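Adhesion G-protein coupled receptor G6 (Danio rerio, PDB 6V55) acts as an adhesion G-protein coupled receptor whose calcium-binding extracellular region probably serves cell adhesion and signalling in myelination. Local coordinates at residues S219-V224 against S232-A237; S386-T391 against R400-A405; I510-E515 against V548-I553; F683-N688 against G743-D748. All blocks are in the same frame, centred on the assembly; numbering follows the deposited sequence.

Contact 1: S219-V224 against S232-A237; sequences SGLIGV and SSICSA
With CG anti to the backbone N (chi1 -172°), Leu221 leans its CD1 branch across to Ile234, whose CG1 stands anti to the carbonyl carbon (chi1 -62°). The two chains cross obliquely and meet tip to tip, Leu221 CD1 lying 3.8 Å from Ile234 CD1. The same methyl, Leu221 CD1, rests 3.9 Å from Ser232 CB, so it spans two alternate residues of the partner strand. An alanine in place of Leu221 would remove both branches and would probably leave Ile234 and Ser232 without this apolar partner. On the other face Ile222 CG1 packs against Cys235 CB at 3.8 Å, among Leu186, Ile188 and Trp215. The two segments belong to the beta hairpin of strands 221-226 and 229-234, at one margin of the larger sheet of the pentraxin-like domain, a concanavalin-type fold. Ser233 N donates to Ile222 O at 3.0 Å in the carbonyl plane, while the return bond from Ile222 N to Ser233 O is bent and weak. Past the strand end, Cys235 N reaches Gly220 O at 2.7 Å, nearly straight at the hydrogen (169°) but from above the carbonyl plane. A CB on Gly220 would collide with Cys235 O. Cys235 SG is in turn bonded to Cys193 SG of the other sheet: three backbone hydrogen bonds, one weak, join the segments, and a disulfide just past the strand end ties the hairpin across the sandwich.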
loop_
_atom_site.group_PDB
_atom_site.type_symbol
_atom_site.label_atom_id
_atom_site.label_comp_id
_atom_site.label_asym_id
_atom_site.label_seq_id
_atom_site.Cartn_x
_atom_site.Cartn_y
_atom_site.Cartn_z
ATOM N N SER A 219 18.065 55.296 -24.421
ATOM C CA SER A 219 18.993 55.260 -25.540
ATOM C C SER A 219 18.349 54.884 -26.864
ATOM O O SER A 219 18.931 55.163 -27.918
ATOM C CB SER A 219 20.122 54.268 -25.249
ATOM O OG SER A 219 19.588 53.120 -24.610
ATOM N N GLY A 220 17.175 54.251 -26.844
ATOM C CA GLY A 220 16.670 53.609 -28.040
ATOM C C GLY A 220 17.378 52.327 -28.389
ATOM O O GLY A 220 17.192 51.816 -29.492
ATOM N N LEU A 221 18.165 51.778 -27.470
ATOM C CA LEU A 221 19.027 50.640 -27.751
ATOM C C LEU A 221 18.210 49.351 -27.756
ATOM O O LEU A 221 17.766 48.885 -26.700
ATOM C CB LEU A 221 20.146 50.564 -26.715
ATOM C CG LEU A 221 21.232 49.517 -27.010
ATOM C CD1 LEU A 221 22.178 50.011 -28.080
ATOM C CD2 LEU A 221 22.003 49.144 -25.751
ATOM N N ILE A 222 18.008 48.777 -28.940
ATOM C CA ILE A 222 17.561 47.395 -29.049
ATOM C C ILE A 222 18.758 46.476 -28.824
ATOM O O ILE A 222 19.845 46.705 -29.359
ATOM C CB ILE A 222 16.917 47.127 -30.421
ATOM C CG1 ILE A 222 16.058 48.315 -30.879
ATOM C CG2 ILE A 222 16.136 45.798 -30.407
ATOM C CD1 ILE A 222 14.704 48.394 -30.249
ATOM N N GLY A 223 18.566 45.442 -28.018
ATOM C CA GLY A 223 19.552 44.385 -27.869
ATOM C C GLY A 223 18.932 43.072 -28.365
ATOM O O GLY A 223 17.728 42.887 -28.247
ATOM N N VAL A 224 19.764 42.235 -28.971
ATOM C CA VAL A 224 19.347 40.916 -29.449
ATOM C C VAL A 224 20.348 39.896 -28.917
ATOM O O VAL A 224 21.562 40.074 -29.080
ATOM C CB VAL A 224 19.271 40.850 -30.988
ATOM C CG1 VAL A 224 18.959 39.443 -31.458
ATOM C CG2 VAL A 224 18.202 41.779 -31.517
ATOM N N SER A 232 23.688 44.790 -30.714
ATOM C CA SER A 232 23.111 46.052 -30.294
ATOM C C SER A 232 22.807 46.895 -31.519
ATOM O O SER A 232 23.505 46.819 -32.531
ATOM C CB SER A 232 24.058 46.786 -29.356
ATOM O OG SER A 232 23.875 46.292 -28.053
ATOM N N SER A 233 21.756 47.696 -31.418
ATOM C CA SER A 233 21.354 48.588 -32.492
ATOM C C SER A 233 20.581 49.725 -31.838
ATOM O O SER A 233 19.957 49.536 -30.791
ATOM C CB SER A 233 20.522 47.842 -33.550
ATOM O OG SER A 233 19.561 48.681 -34.139
ATOM N N ILE A 234 20.672 50.917 -32.416
ATOM C CA ILE A 234 19.971 52.089 -31.900
ATOM C C ILE A 234 18.742 52.326 -32.757
ATOM O O ILE A 234 18.849 52.500 -33.975
ATOM C CB ILE A 234 20.870 53.330 -31.902
ATOM C CG1 ILE A 234 22.082 53.126 -30.988
ATOM C CG2 ILE A 234 20.052 54.572 -31.550
ATOM C CD1 ILE A 234 21.871 53.462 -29.536
ATOM N N CYS A 235 17.574 52.338 -32.133
ATOM C CA CYS A 235 16.331 52.688 -32.812
ATOM C C CYS A 235 15.913 54.041 -32.259
ATOM O O CYS A 235 15.248 54.115 -31.224
ATOM C CB CYS A 235 15.267 51.643 -32.586
ATOM S SG CYS A 235 13.736 51.883 -33.519
ATOM N N SER A 236 16.323 55.114 -32.954
ATOM C CA SER A 236 16.156 56.462 -32.417
ATOM C C SER A 236 14.707 56.927 -32.450
ATOM O O SER A 236 14.338 57.791 -31.646
ATOM C CB SER A 236 17.017 57.468 -33.182
ATOM O OG SER A 236 16.376 57.830 -34.392
ATOM N N ALA A 237 13.876 56.359 -33.341
ATOM C CA ALA A 237 12.444 56.659 -33.357
ATOM C C ALA A 237 11.733 56.182 -32.100
ATOM O O ALA A 237 10.726 56.779 -31.712
ATOM C CB ALA A 237 11.775 56.025 -34.582
#

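Contact 2: S386-T391 against R400-A405; sequences SLQLIT and RQIYLA. Unlike the reference sequence in segment 400-405: Ile402 (reference Thr).
A classic beta bulge breaks the pairing of this antiparallel hairpin in the SEA domain, where Gln388 and Leu389 both face Ile402. The carbonyl of Ile402 takes a short bond from Gln388 N, 2.6 Å from Ile402 O and nearly along the C=O axis, and a long, weak one from Leu389 N. Regular pairs resume on both sides, Ser386 with Leu404 and Thr391 with Arg400. Strand 380-392 is the outermost of its sheet; strand 399-410 lies inside it, next to strand 342-353. Leu389 and Ile402 run side by side, with Leu389 CD1 3.8 Å from Ile402 CD1. On the other face Leu387, its CG anti to the backbone N, lays CD1 over the Tyr403 ring in a CH-pi contact, 4.1 Å from the centroid, while Leu387 CB touches Tyr403 CE1 at 3.9 Å. Ala361 and Ile365 of helix 361-374 also touch this ring. A serine in place of Tyr403 would remove the ring and the phenolic OH bound to Gln401 OE1, and would probably loosen the packing of Leu387 and helix 361-374. Gln401 extends alongside Ile390 on this face, and Tyr403 OH donates to Gln401 OE1 at 2.7 Å, almost in line with the amide C=O.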
loop_
_atom_site.group_PDB
_atom_site.type_symbol
_atom_site.label_atom_id
_atom_site.label_comp_id
_atom_site.label_asym_id
_atom_site.label_seq_id
_atom_site.Cartn_x
_atom_site.Cartn_y
_atom_site.Cartn_z
ATOM N N SER A 386 10.682 -21.974 -32.576
ATOM C CA SER A 386 10.167 -23.205 -33.163
ATOM C C SER A 386 9.045 -22.897 -34.156
ATOM O O SER A 386 8.343 -21.888 -34.029
ATOM C CB SER A 386 9.663 -24.154 -32.089
ATOM O OG SER A 386 8.402 -23.747 -31.569
ATOM N N LEU A 387 8.873 -23.785 -35.141
ATOM C CA LEU A 387 7.896 -23.590 -36.206
ATOM C C LEU A 387 6.532 -24.081 -35.757
ATOM O O LEU A 387 6.404 -25.210 -35.275
ATOM C CB LEU A 387 8.320 -24.336 -37.471
ATOM C CG LEU A 387 7.339 -24.443 -38.646
ATOM C CD1 LEU A 387 7.050 -23.108 -39.244
ATOM C CD2 LEU A 387 7.913 -25.328 -39.694
ATOM N N GLN A 388 5.507 -23.257 -35.941
ATOM C CA GLN A 388 4.168 -23.626 -35.488
ATOM C C GLN A 388 3.233 -24.073 -36.588
ATOM O O GLN A 388 2.440 -24.983 -36.372
ATOM C CB GLN A 388 3.516 -22.453 -34.776
ATOM C CG GLN A 388 4.063 -22.204 -33.437
ATOM C CD GLN A 388 3.113 -21.376 -32.636
ATOM O OE1 GLN A 388 2.754 -21.741 -31.519
ATOM N NE2 GLN A 388 2.666 -20.256 -33.213
ATOM N N LEU A 389 3.299 -23.447 -37.752
ATOM C CA LEU A 389 2.310 -23.606 -38.805
ATOM C C LEU A 389 3.060 -23.457 -40.109
ATOM O O LEU A 389 3.888 -22.549 -40.230
ATOM C CB LEU A 389 1.231 -22.540 -38.657
ATOM C CG LEU A 389 -0.138 -22.346 -39.306
ATOM C CD1 LEU A 389 0.003 -21.764 -40.676
ATOM C CD2 LEU A 389 -0.932 -23.559 -39.399
ATOM N N ILE A 390 2.816 -24.355 -41.061
ATOM C CA ILE A 390 3.433 -24.221 -42.376
ATOM C C ILE A 390 2.381 -24.547 -43.424
ATOM O O ILE A 390 1.749 -25.606 -43.381
ATOM C CB ILE A 390 4.717 -25.069 -42.538
ATOM C CG1 ILE A 390 5.264 -25.010 -43.959
ATOM C CG2 ILE A 390 4.591 -26.498 -42.040
ATOM C CD1 ILE A 390 6.739 -25.418 -44.018
ATOM N N THR A 391 2.117 -23.590 -44.293
ATOM C CA THR A 391 1.105 -23.689 -45.333
ATOM C C THR A 391 1.753 -23.317 -46.649
ATOM O O THR A 391 2.338 -22.237 -46.731
ATOM C CB THR A 391 -0.038 -22.694 -45.072
ATOM O OG1 THR A 391 -0.578 -22.820 -43.750
ATOM C CG2 THR A 391 -1.127 -22.965 -46.001
ATOM N N ARG A 400 4.179 -20.158 -46.392
ATOM C CA ARG A 400 4.031 -19.234 -45.282
ATOM C C ARG A 400 4.254 -20.021 -44.007
ATOM O O ARG A 400 3.573 -21.022 -43.770
ATOM C CB ARG A 400 2.645 -18.608 -45.265
ATOM C CG ARG A 400 2.480 -17.628 -44.116
ATOM C CD ARG A 400 1.061 -17.040 -44.027
ATOM N NE ARG A 400 0.398 -16.888 -45.326
ATOM C CZ ARG A 400 0.619 -15.888 -46.186
ATOM N NH1 ARG A 400 1.511 -14.939 -45.909
ATOM N NH2 ARG A 400 -0.041 -15.845 -47.342
ATOM N N GLN A 401 5.198 -19.574 -43.188
ATOM C CA GLN A 401 5.616 -20.294 -41.993
ATOM C C GLN A 401 5.390 -19.390 -40.790
ATOM O O GLN A 401 5.679 -18.195 -40.861
ATOM C CB GLN A 401 7.090 -20.713 -42.100
ATOM C CG GLN A 401 7.412 -21.621 -43.298
ATOM C CD GLN A 401 8.879 -22.016 -43.359
ATOM O OE1 GLN A 401 9.607 -21.869 -42.379
ATOM N NE2 GLN A 401 9.321 -22.517 -44.510
ATOM N N ILE A 402 4.848 -19.940 -39.703
ATOM C CA ILE A 402 4.586 -19.172 -38.493
ATOM C C ILE A 402 5.477 -19.730 -37.396
ATOM O O ILE A 402 5.431 -20.931 -37.099
ATOM C CB ILE A 402 3.104 -19.195 -38.089
ATOM C CG1 ILE A 402 2.252 -18.654 -39.232
ATOM C CG2 ILE A 402 2.890 -18.331 -36.871
ATOM C CD1 ILE A 402 0.786 -18.457 -38.920
ATOM N N TYR A 403 6.283 -18.846 -36.795
ATOM C CA TYR A 403 7.279 -19.174 -35.786
ATOM C C TYR A 403 6.921 -18.513 -34.466
ATOM O O TYR A 403 6.376 -17.405 -34.437
ATOM C CB TYR A 403 8.677 -18.703 -36.212
ATOM C CG TYR A 403 9.312 -19.572 -37.265
ATOM C CD1 TYR A 403 10.197 -20.584 -36.909
ATOM C CD2 TYR A 403 9.013 -19.397 -38.606
ATOM C CE1 TYR A 403 10.779 -21.398 -37.862
ATOM C CE2 TYR A 403 9.592 -20.195 -39.572
ATOM C CZ TYR A 403 10.471 -21.196 -39.192
ATOM O OH TYR A 403 11.040 -22.009 -40.147
ATOM N N LEU A 404 7.255 -19.191 -33.374
ATOM C CA LEU A 404 7.126 -18.646 -32.030
ATOM C C LEU A 404 8.521 -18.490 -31.437
ATOM O O LEU A 404 9.269 -19.469 -31.378
ATOM C CB LEU A 404 6.278 -19.573 -31.170
ATOM C CG LEU A 404 5.976 -19.129 -29.752
ATOM C CD1 LEU A 404 5.125 -17.878 -29.757
ATOM C CD2 LEU A 404 5.254 -20.273 -29.069
ATOM N N ALA A 405 8.867 -17.276 -30.977
ATOM C CA ALA A 405 10.238 -16.974 -30.584
ATOM C C ALA A 405 10.301 -16.253 -29.248
ATOM O O ALA A 405 9.486 -15.368 -28.960
ATOM C CB ALA A 405 10.943 -16.115 -31.627
#

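Contact 3: I510-E515 against V548-I553; sequences ITVSQE and VNIAKI
Gln514 OE1 accepts the backbone N-H of Lys552 at 2.6 Å, a bond that is almost straight at the hydrogen (173°) and in the plane of the amide carbonyl. The oxygen settles against the root of the lysine, with Lys552 CG 3.4 Å from Gln514 OE1, and the two side chains cross at about a right angle. Two torsions steer it there: CG is anti to the backbone N, and a bend at chi2 (55°) then turns the amide toward the chain leaving helix 534-550. Beside this bond, Val512 CG2 meets Ile550 CG2 at 3.8 Å, the chains crossing obliquely. In the next shell, Asn516 OD1 accepts from Ser513 N, bracing the loop just before helix 517-527. On the other segment, Lys593 NZ of helix 573-593 donates to Val548 O and, weakly, to Ala551 O. A glycan bordered by Asn554 and Thr556 also touches Gln514. The contact thus ties the entrance of one helix to the exit of another in a bundle consistent with the helical part of a GAIN domain. Ala551 is the first residue to leave helical geometry, so the glutamine supplies from outside the helix an acceptor for the amide just beyond it.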
loop_
_atom_site.group_PDB
_atom_site.type_symbol
_atom_site.label_atom_id
_atom_site.label_comp_id
_atom_site.label_asym_id
_atom_site.label_seq_id
_atom_site.Cartn_x
_atom_site.Cartn_y
_atom_site.Cartn_z
ATOM N N ILE A 510 6.418 -27.713 15.948
ATOM C CA ILE A 510 7.462 -27.143 16.790
ATOM C C ILE A 510 7.480 -27.886 18.122
ATOM O O ILE A 510 6.479 -28.471 18.561
ATOM C CB ILE A 510 7.270 -25.616 16.951
ATOM C CG1 ILE A 510 8.603 -24.922 17.204
ATOM C CG2 ILE A 510 6.265 -25.247 18.052
ATOM C CD1 ILE A 510 8.493 -23.401 17.229
ATOM N N THR A 511 8.653 -27.944 18.731
ATOM C CA THR A 511 8.850 -28.658 19.981
ATOM C C THR A 511 9.217 -27.623 21.034
ATOM O O THR A 511 10.219 -26.913 20.889
ATOM C CB THR A 511 9.927 -29.729 19.825
ATOM O OG1 THR A 511 11.030 -29.182 19.086
ATOM C CG2 THR A 511 9.363 -30.927 19.057
ATOM N N VAL A 512 8.383 -27.508 22.063
ATOM C CA VAL A 512 8.508 -26.401 22.996
ATOM C C VAL A 512 9.596 -26.717 24.011
ATOM O O VAL A 512 9.820 -27.877 24.380
ATOM C CB VAL A 512 7.162 -26.102 23.675
ATOM C CG1 VAL A 512 6.216 -25.454 22.697
ATOM C CG2 VAL A 512 6.542 -27.368 24.196
ATOM N N SER A 513 10.304 -25.683 24.430
ATOM C CA SER A 513 11.323 -25.765 25.457
ATOM C C SER A 513 10.995 -24.680 26.454
ATOM O O SER A 513 10.102 -23.875 26.217
ATOM C CB SER A 513 12.726 -25.508 24.895
ATOM O OG SER A 513 12.853 -24.158 24.458
ATOM N N GLN A 514 11.771 -24.609 27.534
ATOM C CA GLN A 514 11.732 -23.428 28.388
ATOM C C GLN A 514 12.252 -22.189 27.655
ATOM O O GLN A 514 11.772 -21.072 27.901
ATOM C CB GLN A 514 12.541 -23.696 29.659
ATOM C CG GLN A 514 12.482 -22.608 30.710
ATOM C CD GLN A 514 11.068 -22.274 31.118
ATOM O OE1 GLN A 514 10.440 -23.036 31.850
ATOM N NE2 GLN A 514 10.559 -21.128 30.663
ATOM N N GLU A 515 13.182 -22.363 26.715
ATOM C CA GLU A 515 13.793 -21.207 26.073
ATOM C C GLU A 515 12.974 -20.655 24.916
ATOM O O GLU A 515 13.024 -19.444 24.666
ATOM C CB GLU A 515 15.209 -21.555 25.607
ATOM C CG GLU A 515 16.265 -21.241 26.676
ATOM C CD GLU A 515 16.225 -22.210 27.861
ATOM O OE1 GLU A 515 16.036 -23.432 27.616
ATOM O OE2 GLU A 515 16.385 -21.748 29.024
ATOM N N VAL A 548 2.282 -25.285 28.378
ATOM C CA VAL A 548 2.016 -25.069 29.798
ATOM C C VAL A 548 2.582 -26.232 30.612
ATOM O O VAL A 548 3.099 -26.037 31.716
ATOM C CB VAL A 548 0.502 -24.836 30.001
ATOM C CG1 VAL A 548 0.079 -24.905 31.465
ATOM C CG2 VAL A 548 0.119 -23.481 29.466
ATOM N N ASN A 549 2.657 -27.419 30.007
ATOM C CA ASN A 549 3.192 -28.587 30.691
ATOM C C ASN A 549 4.704 -28.546 30.848
ATOM O O ASN A 549 5.216 -28.815 31.941
ATOM C CB ASN A 549 2.783 -29.839 29.946
ATOM C CG ASN A 549 1.538 -30.418 30.510
ATOM O OD1 ASN A 549 1.458 -30.643 31.725
ATOM N ND2 ASN A 549 0.526 -30.609 29.669
ATOM N N ILE A 550 5.443 -28.207 29.796
ATOM C CA ILE A 550 6.890 -28.304 29.933
ATOM C C ILE A 550 7.524 -27.056 30.551
ATOM O O ILE A 550 8.612 -27.163 31.134
ATOM C CB ILE A 550 7.541 -28.688 28.587
ATOM C CG1 ILE A 550 8.821 -29.501 28.829
ATOM C CG2 ILE A 550 7.821 -27.480 27.723
ATOM C CD1 ILE A 550 9.244 -30.366 27.647
ATOM N N ALA A 551 6.855 -25.904 30.527
ATOM C CA ALA A 551 7.527 -24.669 30.898
ATOM C C ALA A 551 7.237 -24.290 32.342
ATOM O O ALA A 551 6.233 -24.690 32.927
ATOM C CB ALA A 551 7.125 -23.521 29.971
ATOM N N LYS A 552 8.157 -23.528 32.924
ATOM C CA LYS A 552 7.922 -22.881 34.203
ATOM C C LYS A 552 7.270 -21.538 33.929
ATOM O O LYS A 552 7.667 -20.826 33.003
ATOM C CB LYS A 552 9.230 -22.712 34.983
ATOM C CG LYS A 552 10.085 -23.993 35.053
ATOM C CD LYS A 552 10.949 -24.059 36.328
ATOM C CE LYS A 552 10.800 -25.411 37.071
ATOM N NZ LYS A 552 9.467 -25.635 37.745
ATOM N N ILE A 553 6.259 -21.198 34.724
ATOM C CA ILE A 553 5.327 -20.127 34.386
ATOM C C ILE A 553 5.500 -18.959 35.346
ATOM O O ILE A 553 5.245 -19.100 36.547
ATOM C CB ILE A 553 3.875 -20.622 34.424
ATOM C CG1 ILE A 553 3.708 -21.927 33.630
ATOM C CG2 ILE A 553 2.978 -19.528 33.949
ATOM C CD1 ILE A 553 3.884 -21.782 32.191
#

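Contact 4: F683-N688 against G743-D748; sequences FQDHQN and GGWNSD. Unlike the reference sequence in segment 743-748: Trp745 (reference Cys).
From CB outward, Trp745 is lined by segment 683-688. Trp745 CB lies 3.7 Å from Asp685 OD2, and CD1 is about equally near that oxygen. Further along, Trp745 NE1 donates to a water at 3.0 Å in the ring plane, and this water in turn donates to Phe683 O. At the six-membered ring, Trp745 CZ2 touches Phe683 CB at 3.7 Å; the two rings are near parallel, with planes 24° apart, but slid so far that they barely overlap. Trp734 packs edge-to-face on Trp745, and Phe677 does likewise on Phe683. Trp745 differs from the reference sequence, which has cysteine here. Its backbone is gripped too: Trp745 N donates to Asp685 OD2 at 2.7 Å, from above the carboxylate plane, and a second water donates to both Asp685 OD2 and Trp745 O. The other oxygen, Asp685 OD1, closes an Asx turn by accepting from Gln687 N at 3.0 Å and also takes a bond from Gln739 NE2. The contact joins a loop to the short strand 744-746 of the GPS region, beside a bound peptide that is probably the tethered agonist. With two donors on each oxygen, Asp685 is likely to remain ionised and to fix the loop against the strand.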
loop_
_atom_site.group_PDB
_atom_site.type_symbol
_atom_site.label_atom_id
_atom_site.label_comp_id
_atom_site.label_asym_id
_atom_site.label_seq_id
_atom_site.Cartn_x
_atom_site.Cartn_y
_atom_site.Cartn_z
ATOM N N PHE A 683 -17.846 -24.462 27.661
ATOM C CA PHE A 683 -18.571 -25.299 28.611
ATOM C C PHE A 683 -19.836 -25.888 27.991
ATOM O O PHE A 683 -20.887 -25.985 28.640
ATOM C CB PHE A 683 -18.918 -24.511 29.873
ATOM C CG PHE A 683 -17.727 -23.931 30.583
ATOM C CD1 PHE A 683 -17.318 -22.624 30.324
ATOM C CD2 PHE A 683 -17.023 -24.685 31.521
ATOM C CE1 PHE A 683 -16.230 -22.079 30.978
ATOM C CE2 PHE A 683 -15.926 -24.139 32.182
ATOM C CZ PHE A 683 -15.531 -22.831 31.902
ATOM N N GLN A 684 -19.740 -26.313 26.736
ATOM C CA GLN A 684 -20.889 -26.853 26.022
ATOM C C GLN A 684 -21.239 -28.256 26.508
ATOM O O GLN A 684 -20.358 -29.083 26.767
ATOM C CB GLN A 684 -20.604 -26.865 24.523
ATOM C CG GLN A 684 -20.300 -25.477 23.997
ATOM C CD GLN A 684 -20.045 -25.458 22.519
ATOM O OE1 GLN A 684 -20.665 -26.206 21.769
ATOM N NE2 GLN A 684 -19.159 -24.574 22.078
ATOM N N ASP A 685 -22.540 -28.510 26.641
ATOM C CA ASP A 685 -23.073 -29.766 27.164
ATOM C C ASP A 685 -24.288 -30.120 26.316
ATOM O O ASP A 685 -25.304 -29.413 26.363
ATOM C CB ASP A 685 -23.453 -29.621 28.639
ATOM C CG ASP A 685 -23.562 -30.952 29.377
ATOM O OD1 ASP A 685 -23.864 -31.997 28.762
ATOM O OD2 ASP A 685 -23.361 -30.945 30.613
ATOM N N HIS A 686 -24.190 -31.207 25.548
ATOM C CA HIS A 686 -25.309 -31.686 24.753
ATOM C C HIS A 686 -26.117 -32.779 25.461
ATOM O O HIS A 686 -26.989 -33.392 24.837
ATOM C CB HIS A 686 -24.808 -32.187 23.402
ATOM C CG HIS A 686 -24.304 -31.098 22.505
ATOM N ND1 HIS A 686 -23.546 -31.353 21.380
ATOM C CD2 HIS A 686 -24.445 -29.754 22.568
ATOM C CE1 HIS A 686 -23.237 -30.210 20.793
ATOM N NE2 HIS A 686 -23.771 -29.225 21.493
ATOM N N GLN A 687 -25.843 -33.034 26.743
ATOM C CA GLN A 687 -26.646 -33.938 27.558
ATOM C C GLN A 687 -27.297 -33.165 28.700
ATOM O O GLN A 687 -27.255 -33.589 29.854
ATOM C CB GLN A 687 -25.785 -35.085 28.092
ATOM C CG GLN A 687 -25.650 -36.241 27.102
ATOM C CD GLN A 687 -24.664 -37.313 27.552
ATOM O OE1 GLN A 687 -23.698 -37.610 26.847
ATOM N NE2 GLN A 687 -24.909 -37.910 28.721
ATOM N N ASN A 688 -27.899 -32.024 28.393
ATOM C CA ASN A 688 -28.407 -31.129 29.420
ATOM C C ASN A 688 -29.920 -31.144 29.544
ATOM O O ASN A 688 -30.454 -30.354 30.334
ATOM C CB ASN A 688 -27.939 -29.696 29.143
ATOM C CG ASN A 688 -26.832 -29.262 30.078
ATOM O OD1 ASN A 688 -26.505 -29.973 31.035
ATOM N ND2 ASN A 688 -26.243 -28.092 29.808
ATOM N N GLY A 743 -16.217 -34.284 29.752
ATOM C CA GLY A 743 -16.716 -33.168 30.534
ATOM C C GLY A 743 -18.185 -32.840 30.352
ATOM O O GLY A 743 -18.729 -32.926 29.243
ATOM N N GLY A 744 -18.830 -32.455 31.447
ATOM C CA GLY A 744 -20.229 -32.065 31.436
ATOM C C GLY A 744 -20.580 -31.439 32.765
ATOM O O GLY A 744 -19.811 -31.517 33.728
ATOM N N TRP A 745 -21.741 -30.776 32.798
ATOM C CA TRP A 745 -22.221 -30.184 34.042
ATOM C C TRP A 745 -22.724 -31.280 34.965
ATOM O O TRP A 745 -23.200 -32.329 34.520
ATOM C CB TRP A 745 -23.340 -29.163 33.799
ATOM C CG TRP A 745 -22.876 -27.887 33.130
ATOM C CD1 TRP A 745 -23.223 -27.445 31.886
ATOM C CD2 TRP A 745 -21.983 -26.893 33.673
ATOM N NE1 TRP A 745 -22.598 -26.249 31.621
ATOM C CE2 TRP A 745 -21.833 -25.893 32.699
ATOM C CE3 TRP A 745 -21.283 -26.766 34.881
ATOM C CZ2 TRP A 745 -21.032 -24.783 32.896
ATOM C CZ3 TRP A 745 -20.484 -25.651 35.078
ATOM C CH2 TRP A 745 -20.371 -24.675 34.093
ATOM N N ASN A 746 -22.604 -31.037 36.255
ATOM C CA ASN A 746 -23.018 -32.018 37.229
ATOM C C ASN A 746 -23.667 -31.264 38.365
ATOM O O ASN A 746 -23.160 -30.236 38.823
ATOM C CB ASN A 746 -21.826 -32.854 37.698
ATOM C CG ASN A 746 -22.191 -33.957 38.707
ATOM O OD1 ASN A 746 -23.359 -34.201 39.055
ATOM N ND2 ASN A 746 -21.158 -34.668 39.147
ATOM N N SER A 747 -24.770 -31.826 38.832
ATOM C CA SER A 747 -25.608 -31.192 39.828
ATOM C C SER A 747 -25.184 -31.560 41.250
ATOM O O SER A 747 -25.550 -30.848 42.199
ATOM C CB SER A 747 -27.078 -31.593 39.576
ATOM O OG SER A 747 -27.920 -30.844 40.423
ATOM N N ASP A 748 -24.404 -32.643 41.399
ATOM C CA ASP A 748 -24.203 -33.335 42.669
ATOM C C ASP A 748 -23.391 -32.497 43.642
ATOM O O ASP A 748 -22.260 -32.102 43.356
ATOM C CB ASP A 748 -23.511 -34.663 42.414
ATOM C CG ASP A 748 -24.482 -35.722 41.917
ATOM O OD1 ASP A 748 -24.024 -36.724 41.312
ATOM O OD2 ASP A 748 -25.709 -35.550 42.132
HETATM O O HOH W 1 -23.418 -25.170 28.992
HETATM O O HOH W 2 -24.346 -32.994 32.247
#

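In the fold
The four contacts follow one another along the chain and never touch, marking separate parts of an elongated extracellular region. Contact 1 lies in the pentraxin-like domain and contact 2 in the SEA domain, their centres about 73 Å apart. Contacts 3 and 4 are the nearest pair, with centres about 32 Å and nearest atoms about 16 Å apart; helix 573-593 packs on both. Contact 4 is about 110 Å from contact 1, centre to centre, on the opposite side of the chain's centre. The side chain of Gln514 in contact 3 comes within about 4 Å of a glycan, that of Leu404 in contact 2 within about 8 Å. The calcium-binding residues belong to none of the four.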